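Side-chain contacts in thioredoxin (H-type,TRX-H) (Edwardsiella tarda, PDB 5ZF2), which inhibits ASK1-MAPK signalling to promote pathogenesis during infection and, as a thioredoxin-like protein, is probably a thiol-disulfide oxidoreductase: residues P19-V24 / S98-R103; F54-D59 / A63-F68; F68-S71 / L76-Y79. All coordinates share one frame; numbering follows the deposited sequence.

Contact 1: P19-V24 / S98-R103; sequences PVLVDV and SDFLTR
Leu21 reaches out of the central strand of the thioredoxin fold and meets Phe100 and Leu101 on the C-terminal helix 94-102, one of the two helices that lie on this face of the sheet. Its two methyls divide the work. CD1 comes up to the rim of the Phe100 ring, near the ring plane, at 3.9 Å from Phe100 CE2, while CD2 meets Leu101 CD2 at 4.2 Å. The Leu21 CG stands anti to the backbone N (chi1 176°), which carries the fork toward the helix and lets it span two successive helical residues. The Leu21 and Leu101 side chains cross at about a right angle, and no hydrogen bond joins the segments. With the nearest CA atoms, those of Leu21 and Leu101, 8.4 Å apart, the segments meet through the two Leu21 methyls, one Leu101 methyl and one ring-edge carbon of Phe100. Phe43 of helix 30-43 touches both leucines, and Leu76 and Leu78 of strand 75-80 lie against Phe100, so this small apolar patch is part of a larger core. Val20 and Val22 belong to the other side of the sheet, where they touch Phe10 of helix 7-15.

The outer side of the helix is polar and more open to solvent; Ser98, Asp99, Thr102 and Arg103 bond to one another there. Asp99 O receives both Thr102 N and Arg103 N, the latter at 3.0 Å. The Thr102 hydroxyl turns back on the helix and donates from OG1 to Ser98 O at 2.8 Å, from above the carbonyl plane. At the last residue of the chain, Arg103 folds back into a salt bridge: NH1 lies 2.7 Å from Asp99 OD2, well above the carboxylate plane, and the N-H...OD2 angle is only 137°.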
ATOM      1  N   PRO A  19      -0.348 -10.977  -3.891  1.00 15.72           N
ATOM      2  CA  PRO A  19      -1.050  -9.777  -3.418  1.00 17.08           C
ATOM      3  C   PRO A  19      -0.149  -8.556  -3.460  1.00 20.67           C
ATOM      4  O   PRO A  19       1.060  -8.643  -3.219  1.00 14.27           O
ATOM      5  CB  PRO A  19      -1.424 -10.111  -1.965  1.00 16.88           C
ATOM      6  CG  PRO A  19      -0.836 -11.442  -1.664  1.00 21.09           C
ATOM      7  CD  PRO A  19       0.010 -11.899  -2.798  1.00 18.38           C
ATOM      8  N   VAL A  20      -0.755  -7.403  -3.734  1.00 13.65           N
ATOM      9  CA  VAL A  20      -0.019  -6.149  -3.872  1.00 13.00           C
ATOM     10  C   VAL A  20      -0.688  -5.072  -3.038  1.00 12.50           C
ATOM     11  O   VAL A  20      -1.909  -4.895  -3.113  1.00 12.75           O
ATOM     12  CB  VAL A  20       0.060  -5.690  -5.337  1.00 13.27           C
ATOM     13  CG1 VAL A  20       0.712  -4.340  -5.396  1.00 11.99           C
ATOM     14  CG2 VAL A  20       0.849  -6.728  -6.157  1.00 11.07           C
ATOM     15  N   LEU A  21       0.109  -4.334  -2.272  1.00 11.37           N
ATOM     16  CA  LEU A  21      -0.396  -3.221  -1.486  1.00 11.52           C
ATOM     17  C   LEU A  21       0.178  -1.939  -2.063  1.00 16.84           C
ATOM     18  O   LEU A  21       1.405  -1.775  -2.130  1.00 14.99           O
ATOM     19  CB  LEU A  21      -0.012  -3.350  -0.011  1.00 12.56           C
ATOM     20  CG  LEU A  21      -0.456  -2.142   0.795  1.00 13.44           C
ATOM     21  CD1 LEU A  21      -1.992  -2.156   0.960  1.00 12.96           C
ATOM     22  CD2 LEU A  21       0.257  -2.101   2.171  1.00 14.35           C
ATOM     23  N   VAL A  22      -0.695  -1.031  -2.448  1.00 11.13           N
ATOM     24  CA  VAL A  22      -0.303   0.315  -2.844  1.00 12.18           C
ATOM     25  C   VAL A  22      -0.486   1.206  -1.622  1.00 18.81           C
ATOM     26  O   VAL A  22      -1.606   1.340  -1.107  1.00 15.18           O
ATOM     27  CB  VAL A  22      -1.143   0.805  -4.037  1.00 16.84           C
ATOM     28  CG1 VAL A  22      -0.945   2.300  -4.273  1.00 16.98           C
ATOM     29  CG2 VAL A  22      -0.778   0.001  -5.282  1.00 13.73           C
ATOM     30  N   ASP A  23       0.599   1.824  -1.174  1.00 13.64           N
ATOM     31  CA  ASP A  23       0.633   2.598   0.063  1.00 15.01           C
ATOM     32  C   ASP A  23       1.019   4.023  -0.308  1.00 14.45           C
ATOM     33  O   ASP A  23       2.197   4.308  -0.547  1.00 16.52           O
ATOM     34  CB  ASP A  23       1.618   1.987   1.058  1.00 18.38           C
ATOM     35  CG  ASP A  23       1.772   2.811   2.328  1.00 23.56           C
ATOM     36  OD1 ASP A  23       1.146   3.877   2.467  1.00 24.78           O
ATOM     37  OD2 ASP A  23       2.547   2.379   3.198  1.00 32.55           O
ATOM     38  N   VAL A  24       0.035   4.915  -0.332  1.00 14.32           N
ATOM     39  CA  VAL A  24       0.259   6.298  -0.749  1.00 17.12           C
ATOM     40  C   VAL A  24       0.594   7.146   0.468  1.00 23.27           C
ATOM     41  O   VAL A  24      -0.262   7.380   1.332  1.00 24.13           O
ATOM     42  CB  VAL A  24      -0.961   6.869  -1.474  1.00 18.72           C
ATOM     43  CG1 VAL A  24      -0.688   8.329  -1.857  1.00 18.49           C
ATOM     44  CG2 VAL A  24      -1.290   6.022  -2.704  1.00 17.75           C
ATOM     45  N   SER A  98      -4.119  -4.566  10.416  1.00 13.52           N
ATOM     46  CA  SER A  98      -3.908  -6.009  10.319  1.00 14.31           C
ATOM     47  C   SER A  98      -5.054  -6.681   9.566  1.00 13.30           C
ATOM     48  O   SER A  98      -4.839  -7.496   8.663  1.00 15.11           O
ATOM     49  CB  SER A  98      -3.766  -6.604  11.717  1.00 17.26           C
ATOM     50  OG  SER A  98      -3.688  -8.003  11.652  1.00 22.06           O
ATOM     51  N   ASP A  99      -6.284  -6.354   9.927  1.00 16.73           N
ATOM     52  CA  ASP A  99      -7.404  -7.030   9.278  1.00 20.14           C
ATOM     53  C   ASP A  99      -7.528  -6.623   7.813  1.00 12.94           C
ATOM     54  O   ASP A  99      -7.907  -7.448   6.974  1.00 18.64           O
ATOM     55  CB  ASP A  99      -8.691  -6.737  10.039  1.00 24.07           C
ATOM     56  CG  ASP A  99      -9.846  -7.592   9.565  1.00 30.85           C
ATOM     57  OD1 ASP A  99      -9.769  -8.833   9.682  1.00 36.57           O
ATOM     58  OD2 ASP A  99     -10.803  -7.016   9.047  1.00 30.00           O
ATOM     59  N   PHE A 100      -7.177  -5.372   7.493  1.00 12.00           N
ATOM     60  CA  PHE A 100      -7.186  -4.889   6.111  1.00 17.55           C
ATOM     61  C   PHE A 100      -6.278  -5.739   5.222  1.00 19.98           C
ATOM     62  O   PHE A 100      -6.607  -6.020   4.064  1.00 13.60           O
ATOM     63  CB  PHE A 100      -6.734  -3.427   6.069  1.00 13.51           C
ATOM     64  CG  PHE A 100      -6.687  -2.838   4.673  1.00 11.46           C
ATOM     65  CD1 PHE A 100      -7.848  -2.402   4.054  1.00 16.36           C
ATOM     66  CD2 PHE A 100      -5.482  -2.729   3.994  1.00 12.83           C
ATOM     67  CE1 PHE A 100      -7.808  -1.873   2.754  1.00 17.31           C
ATOM     68  CE2 PHE A 100      -5.420  -2.192   2.717  1.00 12.43           C
ATOM     69  CZ  PHE A 100      -6.579  -1.751   2.098  1.00 10.83           C
ATOM     70  N   LEU A 101      -5.137  -6.156   5.756  1.00 11.59           N
ATOM     71  CA  LEU A 101      -4.193  -6.971   5.000  1.00 12.69           C
ATOM     72  C   LEU A 101      -4.576  -8.438   4.948  1.00 15.65           C
ATOM     73  O   LEU A 101      -4.177  -9.130   4.006  1.00 19.25           O
ATOM     74  CB  LEU A 101      -2.800  -6.859   5.617  1.00 15.14           C
ATOM     75  CG  LEU A 101      -2.202  -5.443   5.541  1.00 17.57           C
ATOM     76  CD1 LEU A 101      -0.822  -5.467   6.221  1.00 18.31           C
ATOM     77  CD2 LEU A 101      -2.100  -4.992   4.093  1.00 16.91           C
ATOM     78  N   THR A 102      -5.331  -8.914   5.936  1.00 15.70           N
ATOM     79  CA  THR A 102      -5.471 -10.332   6.246  1.00 23.58           C
ATOM     80  C   THR A 102      -6.768 -10.936   5.732  1.00 31.25           C
ATOM     81  O   THR A 102      -6.766 -12.064   5.218  1.00 26.55           O
ATOM     82  CB  THR A 102      -5.400 -10.524   7.760  1.00 24.22           C
ATOM     83  OG1 THR A 102      -4.090 -10.163   8.214  1.00 50.31           O
ATOM     84  CG2 THR A 102      -5.678 -11.949   8.123  1.00 36.84           C
ATOM     85  N   ARG A 103      -7.881 -10.221   5.895  1.00 24.02           N
ATOM     86  CA  ARG A 103      -9.178 -10.768   5.511  1.00 28.95           C
ATOM     87  C   ARG A 103      -9.307 -10.877   3.990  1.00 22.70           C
ATOM     88  O   ARG A 103     -10.069 -11.723   3.515  1.00 41.35           O
ATOM     89  CB  ARG A 103     -10.325  -9.923   6.083  1.00 26.77           C
ATOM     90  CG  ARG A 103     -10.603  -8.604   5.353  1.00 28.67           C
ATOM     91  CD  ARG A 103     -11.861  -7.916   5.926  1.00 18.23           C
ATOM     92  NE  ARG A 103     -12.040  -6.618   5.302  1.00 23.09           N
ATOM     93  CZ  ARG A 103     -11.464  -5.498   5.728  1.00 23.41           C
ATOM     94  NH1 ARG A 103     -10.692  -5.509   6.811  1.00 28.87           N
ATOM     95  NH2 ARG A 103     -11.683  -4.360   5.088  1.00 25.42           N
TER

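Contact 2: F54-D59 / A63-F68; sequences FKVNFD and AALQQF
Val56 holds CG1 anti to its own backbone N (chi1 -179°) and CG2 anti to the carbonyl carbon, so its two methyls fan out to different parts of helix 62-68. CG1 sits 3.8 Å from Ala64 CB and 4.1 Å from Leu65 CD2; CG2 reaches Phe68 CE2 at 4.2 Å. Just beyond the strand, the CB of Phe58 points away from the helix, but the first torsion, with CG beside the carbonyl carbon, brings the ring back against Leu65. There Leu65 CD1 stands over one ring face, 4.0 Å from the Phe58 centroid and 28° off the normal, a CH-pi contact. The same methyl lies 3.6 Å from Phe58 O. The ring also lies near, without touching, a presumed CxxC site at a helix start, as in thioredoxins. This is the strand-to-helix half of a connection in the thioredoxin sheet, its axes at 114°. The turn between them begins with an Asx turn, Asn57 OD1 accepting from Asp59 N at 2.8 Å, the donor slightly tilted from the carbonyl plane. Lys62 adds a cation-pi contact to the Phe58 ring and a hydrogen bond to Phe58 O.

No hydrogen bond crosses between the two segments; they are held by methyl packing and one CH-pi contact. The Phe58 ring probably gains from both the methyl over its face and the cation-pi contact with Lys62.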
ATOM      1  N   PHE A  54       4.133  -1.332  -2.475  1.00 11.78           N
ATOM      2  CA  PHE A  54       4.718  -0.229  -3.226  1.00 14.11           C
ATOM      3  C   PHE A  54       4.364   1.096  -2.568  1.00 17.19           C
ATOM      4  O   PHE A  54       3.183   1.397  -2.366  1.00 13.43           O
ATOM      5  CB  PHE A  54       4.256  -0.239  -4.683  1.00 12.70           C
ATOM      6  CG  PHE A  54       4.702  -1.452  -5.413  1.00 18.38           C
ATOM      7  CD1 PHE A  54       5.960  -1.479  -6.016  1.00 13.58           C
ATOM      8  CD2 PHE A  54       3.891  -2.568  -5.476  1.00 13.07           C
ATOM      9  CE1 PHE A  54       6.396  -2.603  -6.674  1.00 15.89           C
ATOM     10  CE2 PHE A  54       4.333  -3.719  -6.121  1.00 16.09           C
ATOM     11  CZ  PHE A  54       5.590  -3.727  -6.712  1.00 15.48           C
ATOM     12  N   LYS A  55       5.386   1.882  -2.243  1.00 14.15           N
ATOM     13  CA  LYS A  55       5.195   3.189  -1.634  1.00 15.03           C
ATOM     14  C   LYS A  55       5.099   4.234  -2.739  1.00 19.31           C
ATOM     15  O   LYS A  55       6.058   4.442  -3.497  1.00 17.10           O
ATOM     16  CB  LYS A  55       6.336   3.508  -0.668  1.00 24.59           C
ATOM     17  CG  LYS A  55       6.479   2.511   0.504  1.00 23.49           C
ATOM     18  CD  LYS A  55       5.622   2.895   1.715  1.00 40.26           C
ATOM     19  CE  LYS A  55       5.912   1.985   2.921  1.00 43.29           C
ATOM     20  NZ  LYS A  55       7.282   2.175   3.507  1.00 39.39           N
ATOM     21  N   VAL A  56       3.938   4.876  -2.825  1.00 16.09           N
ATOM     22  CA  VAL A  56       3.658   5.923  -3.797  1.00 16.91           C
ATOM     23  C   VAL A  56       3.772   7.259  -3.082  1.00 23.80           C
ATOM     24  O   VAL A  56       3.049   7.515  -2.110  1.00 18.68           O
ATOM     25  CB  VAL A  56       2.257   5.751  -4.415  1.00 16.62           C
ATOM     26  CG1 VAL A  56       1.987   6.854  -5.460  1.00 17.56           C
ATOM     27  CG2 VAL A  56       2.121   4.370  -5.059  1.00 15.63           C
ATOM     28  N   ASN A  57       4.699   8.099  -3.540  1.00 18.87           N
ATOM     29  CA  ASN A  57       4.882   9.409  -2.938  1.00 20.00           C
ATOM     30  C   ASN A  57       3.822  10.347  -3.511  1.00 22.45           C
ATOM     31  O   ASN A  57       3.859  10.707  -4.694  1.00 23.84           O
ATOM     32  CB  ASN A  57       6.300   9.919  -3.180  1.00 23.64           C
ATOM     33  CG  ASN A  57       6.579  11.242  -2.474  1.00 32.31           C
ATOM     34  OD1 ASN A  57       5.703  12.101  -2.349  1.00 24.79           O
ATOM     35  ND2 ASN A  57       7.811  11.398  -1.984  1.00 33.42           N
ATOM     36  N   PHE A  58       2.870  10.741  -2.667  1.00 21.03           N
ATOM     37  CA  PHE A  58       1.801  11.635  -3.110  1.00 21.41           C
ATOM     38  C   PHE A  58       2.342  12.898  -3.791  1.00 25.89           C
ATOM     39  O   PHE A  58       1.745  13.405  -4.750  1.00 29.90           O
ATOM     40  CB  PHE A  58       0.921  11.988  -1.912  1.00 21.64           C
ATOM     41  CG  PHE A  58      -0.242  12.869  -2.261  1.00 33.57           C
ATOM     42  CD1 PHE A  58      -0.104  14.253  -2.254  1.00 41.16           C
ATOM     43  CD2 PHE A  58      -1.473  12.314  -2.586  1.00 27.98           C
ATOM     44  CE1 PHE A  58      -1.169  15.082  -2.578  1.00 37.42           C
ATOM     45  CE2 PHE A  58      -2.557  13.142  -2.913  1.00 22.62           C
ATOM     46  CZ  PHE A  58      -2.396  14.521  -2.902  1.00 27.85           C
ATOM     47  N   ASP A  59       3.468  13.418  -3.322  1.00 29.35           N
ATOM     48  CA  ASP A  59       3.957  14.676  -3.873  1.00 27.93           C
ATOM     49  C   ASP A  59       4.616  14.524  -5.245  1.00 29.56           C
ATOM     50  O   ASP A  59       4.532  15.451  -6.057  1.00 27.62           O
ATOM     51  CB  ASP A  59       4.938  15.345  -2.905  1.00 37.06           C
ATOM     52  CG  ASP A  59       4.261  15.845  -1.637  1.00 45.70           C
ATOM     53  OD1 ASP A  59       3.062  16.191  -1.684  1.00 40.83           O
ATOM     54  OD2 ASP A  59       4.937  15.914  -0.589  1.00 51.80           O
ATOM     55  N   ALA A  63       1.257  10.755 -11.902  1.00 26.12           N
ATOM     56  CA  ALA A  63       0.675   9.796 -12.838  1.00 28.03           C
ATOM     57  C   ALA A  63       0.185   8.555 -12.107  1.00 26.76           C
ATOM     58  O   ALA A  63      -0.867   7.989 -12.451  1.00 19.77           O
ATOM     59  CB  ALA A  63       1.694   9.421 -13.920  1.00 34.81           C
ATOM     60  N   ALA A  64       0.912   8.139 -11.064  1.00 22.19           N
ATOM     61  CA  ALA A  64       0.473   6.994 -10.272  1.00 26.84           C
ATOM     62  C   ALA A  64      -0.845   7.285  -9.560  1.00 19.33           C
ATOM     63  O   ALA A  64      -1.724   6.416  -9.493  1.00 20.83           O
ATOM     64  CB  ALA A  64       1.567   6.606  -9.265  1.00 24.33           C
ATOM     65  N   LEU A  65      -1.023   8.511  -9.052  1.00 21.81           N
ATOM     66  CA  LEU A  65      -2.263   8.825  -8.340  1.00 19.87           C
ATOM     67  C   LEU A  65      -3.482   8.699  -9.246  1.00 22.67           C
ATOM     68  O   LEU A  65      -4.528   8.186  -8.825  1.00 22.50           O
ATOM     69  CB  LEU A  65      -2.207  10.233  -7.755  1.00 20.41           C
ATOM     70  CG  LEU A  65      -1.103  10.524  -6.732  1.00 22.96           C
ATOM     71  CD1 LEU A  65      -1.266  11.956  -6.190  1.00 21.68           C
ATOM     72  CD2 LEU A  65      -1.154   9.494  -5.620  1.00 24.66           C
ATOM     73  N   GLN A  66      -3.390   9.210 -10.476  1.00 20.17           N
ATOM     74  CA  GLN A  66      -4.520   9.105 -11.390  1.00 21.30           C
ATOM     75  C   GLN A  66      -4.839   7.648 -11.690  1.00 19.41           C
ATOM     76  O   GLN A  66      -6.005   7.244 -11.690  1.00 22.23           O
ATOM     77  CB  GLN A  66      -4.236   9.864 -12.686  1.00 29.67           C
ATOM     78  CG  GLN A  66      -4.445  11.366 -12.571  1.00 42.60           C
ATOM     79  CD  GLN A  66      -5.893  11.746 -12.271  1.00 51.85           C
ATOM     80  OE1 GLN A  66      -6.829  11.079 -12.720  1.00 51.71           O
ATOM     81  NE2 GLN A  66      -6.080  12.824 -11.511  1.00 47.08           N
ATOM     82  N   GLN A  67      -3.811   6.842 -11.921  1.00 18.78           N
ATOM     83  CA  GLN A  67      -4.004   5.419 -12.176  1.00 24.08           C
ATOM     84  C   GLN A  67      -4.780   4.735 -11.045  1.00 28.83           C
ATOM     85  O   GLN A  67      -5.631   3.867 -11.288  1.00 24.86           O
ATOM     86  CB  GLN A  67      -2.626   4.783 -12.353  1.00 23.02           C
ATOM     87  CG  GLN A  67      -2.608   3.281 -12.385  1.00 44.13           C
ATOM     88  CD  GLN A  67      -1.194   2.744 -12.619  1.00 50.54           C
ATOM     89  OE1 GLN A  67      -0.210   3.389 -12.257  1.00 46.83           O
ATOM     90  NE2 GLN A  67      -1.090   1.565 -13.213  1.00 54.09           N
ATOM     91  N   PHE A  68      -4.482   5.097  -9.801  1.00 17.03           N
ATOM     92  CA  PHE A  68      -5.065   4.480  -8.621  1.00 16.43           C
ATOM     93  C   PHE A  68      -6.303   5.207  -8.111  1.00 17.08           C
ATOM     94  O   PHE A  68      -6.915   4.735  -7.151  1.00 20.67           O
ATOM     95  CB  PHE A  68      -4.004   4.419  -7.514  1.00 16.04           C
ATOM     96  CG  PHE A  68      -2.831   3.530  -7.857  1.00 19.45           C
ATOM     97  CD1 PHE A  68      -3.039   2.226  -8.257  1.00 21.36           C
ATOM     98  CD2 PHE A  68      -1.521   4.016  -7.805  1.00 20.27           C
ATOM     99  CE1 PHE A  68      -1.975   1.404  -8.581  1.00 24.73           C
ATOM    100  CE2 PHE A  68      -0.456   3.203  -8.138  1.00 20.79           C
ATOM    101  CZ  PHE A  68      -0.681   1.893  -8.525  1.00 20.51           C
TER

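Contact 3: F68-S71 / L76-Y79; sequences FRVS and LILY
Ile77 CD1 fits against the end of helix 62-68, 3.7 Å from Phe68 CB and the same distance from Phe68 O, and it also meets Val70 CG2 at 3.8 Å. One methyl thus packs against both residues flanking Arg69. The Ile77 chain is extended at its second torsion (chi2 169°), which pushes CD1 out from the strand to this turn. Beside it the Tyr79 hydroxyl comes to the edge of the Phe68 ring, near its plane: OH lies 3.1 Å from Phe68 CD1, a close approach to a ring C-H. The two side chains cross obliquely, with Phe68 CE1 4.2 Å from Tyr79 CZ.

What sets Phe68 and Val70 in place is a Schellman motif. Arg69 takes a positive phi of 58°, and Val70 N bonds back to Leu65 O, turning the chain so that Val70 as well as Phe68 directs its CB toward the strand. Arg87 of strand 83-89 holds Phe68 O by a hydrogen bond. Further out, Phe10 of helix 7-15 meets the Phe68 ring edge-to-face, and strand 75-80 runs between strands 20-25 and 83-89, with the C-terminal end of helix 62-68 resting against its side chains.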
ATOM      1  N   PHE A  68      -4.482   5.097  -9.801  1.00 17.03           N
ATOM      2  CA  PHE A  68      -5.065   4.480  -8.621  1.00 16.43           C
ATOM      3  C   PHE A  68      -6.303   5.207  -8.111  1.00 17.08           C
ATOM      4  O   PHE A  68      -6.915   4.735  -7.151  1.00 20.67           O
ATOM      5  CB  PHE A  68      -4.004   4.419  -7.514  1.00 16.04           C
ATOM      6  CG  PHE A  68      -2.831   3.530  -7.857  1.00 19.45           C
ATOM      7  CD1 PHE A  68      -3.039   2.226  -8.257  1.00 21.36           C
ATOM      8  CD2 PHE A  68      -1.521   4.016  -7.805  1.00 20.27           C
ATOM      9  CE1 PHE A  68      -1.975   1.404  -8.581  1.00 24.73           C
ATOM     10  CE2 PHE A  68      -0.456   3.203  -8.138  1.00 20.79           C
ATOM     11  CZ  PHE A  68      -0.681   1.893  -8.525  1.00 20.51           C
ATOM     12  N   ARG A  69      -6.682   6.328  -8.734  1.00 18.07           N
ATOM     13  CA  ARG A  69      -7.850   7.109  -8.335  1.00 18.86           C
ATOM     14  C   ARG A  69      -7.692   7.544  -6.873  1.00 22.31           C
ATOM     15  O   ARG A  69      -8.540   7.291  -6.013  1.00 19.50           O
ATOM     16  CB  ARG A  69      -9.138   6.304  -8.589  1.00 23.79           C
ATOM     17  CG  ARG A  69     -10.468   6.930  -8.121  1.00 32.85           C
ATOM     18  CD  ARG A  69     -11.693   6.037  -8.427  1.00 27.28           C
ATOM     19  NE  ARG A  69     -11.888   5.007  -7.400  1.00 25.44           N
ATOM     20  CZ  ARG A  69     -12.335   5.239  -6.166  1.00 29.11           C
ATOM     21  NH1 ARG A  69     -12.638   6.467  -5.764  1.00 30.71           N
ATOM     22  NH2 ARG A  69     -12.487   4.237  -5.319  1.00 31.33           N
ATOM     23  N   VAL A  70      -6.548   8.162  -6.589  1.00 19.12           N
ATOM     24  CA  VAL A  70      -6.155   8.544  -5.236  1.00 19.22           C
ATOM     25  C   VAL A  70      -6.179  10.055  -5.132  1.00 26.33           C
ATOM     26  O   VAL A  70      -5.535  10.744  -5.931  1.00 20.94           O
ATOM     27  CB  VAL A  70      -4.757   8.009  -4.881  1.00 20.95           C
ATOM     28  CG1 VAL A  70      -4.264   8.618  -3.557  1.00 18.90           C
ATOM     29  CG2 VAL A  70      -4.797   6.497  -4.805  1.00 22.12           C
ATOM     30  N   SER A  71      -6.902  10.570  -4.137  1.00 20.99           N
ATOM     31  CA  SER A  71      -6.948  12.001  -3.901  1.00 23.33           C
ATOM     32  C   SER A  71      -6.397  12.411  -2.545  1.00 22.90           C
ATOM     33  O   SER A  71      -6.284  13.613  -2.292  1.00 28.12           O
ATOM     34  CB  SER A  71      -8.390  12.530  -4.040  1.00 27.09           C
ATOM     35  OG  SER A  71      -9.272  11.895  -3.121  1.00 32.77           O
ATOM     36  N   LEU A  76      -4.542   3.420   1.318  1.00 10.29           N
ATOM     37  CA  LEU A  76      -4.008   2.070   1.118  1.00  8.90           C
ATOM     38  C   LEU A  76      -4.956   1.333   0.186  1.00 11.51           C
ATOM     39  O   LEU A  76      -6.185   1.396   0.369  1.00 13.44           O
ATOM     40  CB  LEU A  76      -3.900   1.288   2.437  1.00 14.12           C
ATOM     41  CG  LEU A  76      -3.099   1.912   3.577  1.00 12.59           C
ATOM     42  CD1 LEU A  76      -3.279   1.102   4.887  1.00 11.58           C
ATOM     43  CD2 LEU A  76      -1.648   1.960   3.169  1.00 15.46           C
ATOM     44  N   ILE A  77      -4.400   0.665  -0.813  1.00  9.78           N
ATOM     45  CA  ILE A  77      -5.197  -0.100  -1.766  1.00 14.35           C
ATOM     46  C   ILE A  77      -4.633  -1.504  -1.850  1.00 17.01           C
ATOM     47  O   ILE A  77      -3.446  -1.681  -2.138  1.00 12.38           O
ATOM     48  CB  ILE A  77      -5.200   0.524  -3.167  1.00 10.11           C
ATOM     49  CG1 ILE A  77      -5.543   2.020  -3.082  1.00 14.19           C
ATOM     50  CG2 ILE A  77      -6.188  -0.292  -4.065  1.00  9.91           C
ATOM     51  CD1 ILE A  77      -5.303   2.772  -4.407  1.00 15.15           C
ATOM     52  N   LEU A  78      -5.479  -2.497  -1.645  1.00  9.75           N
ATOM     53  CA  LEU A  78      -5.017  -3.881  -1.634  1.00 13.63           C
ATOM     54  C   LEU A  78      -5.469  -4.535  -2.929  1.00 16.04           C
ATOM     55  O   LEU A  78      -6.640  -4.442  -3.300  1.00 13.84           O
ATOM     56  CB  LEU A  78      -5.549  -4.650  -0.421  1.00 11.22           C
ATOM     57  CG  LEU A  78      -5.099  -6.121  -0.349  1.00 14.20           C
ATOM     58  CD1 LEU A  78      -3.550  -6.243  -0.185  1.00 12.40           C
ATOM     59  CD2 LEU A  78      -5.806  -6.878   0.775  1.00 17.08           C
ATOM     60  N   TYR A  79      -4.538  -5.173  -3.623  1.00 11.62           N
ATOM     61  CA  TYR A  79      -4.844  -5.950  -4.815  1.00 10.74           C
ATOM     62  C   TYR A  79      -4.573  -7.417  -4.552  1.00 14.78           C
ATOM     63  O   TYR A  79      -3.639  -7.769  -3.826  1.00 16.35           O
ATOM     64  CB  TYR A  79      -3.996  -5.504  -6.017  1.00 10.72           C
ATOM     65  CG  TYR A  79      -4.258  -4.108  -6.470  1.00 11.90           C
ATOM     66  CD1 TYR A  79      -3.711  -3.040  -5.792  1.00 13.48           C
ATOM     67  CD2 TYR A  79      -5.045  -3.854  -7.588  1.00 15.38           C
ATOM     68  CE1 TYR A  79      -3.932  -1.749  -6.198  1.00 17.76           C
ATOM     69  CE2 TYR A  79      -5.288  -2.550  -8.002  1.00 18.00           C
ATOM     70  CZ  TYR A  79      -4.730  -1.511  -7.299  1.00 19.00           C
ATOM     71  OH  TYR A  79      -4.928  -0.229  -7.695  1.00 22.01           O
TER

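All three contacts fasten helices or their ends to one mixed sheet, but on its two faces. Contact 1 joins the C-terminal helix to the central strand; its three touching residues are all buried and meet only through methyls and one ring edge. Contacts 2 and 3 lie on the other face and share Phe68, which meets a strand in each, 52-57 and then 75-80. Contact 2 buries the largest area of the three, with four of its five touching residues buried and Phe58 partly exposed, and adds a CH-pi contact; contact 3, partly buried, mixes methyl packing with a phenol oxygen at a ring edge. Strand 20-25 lies between the two others, bonded by backbone to both.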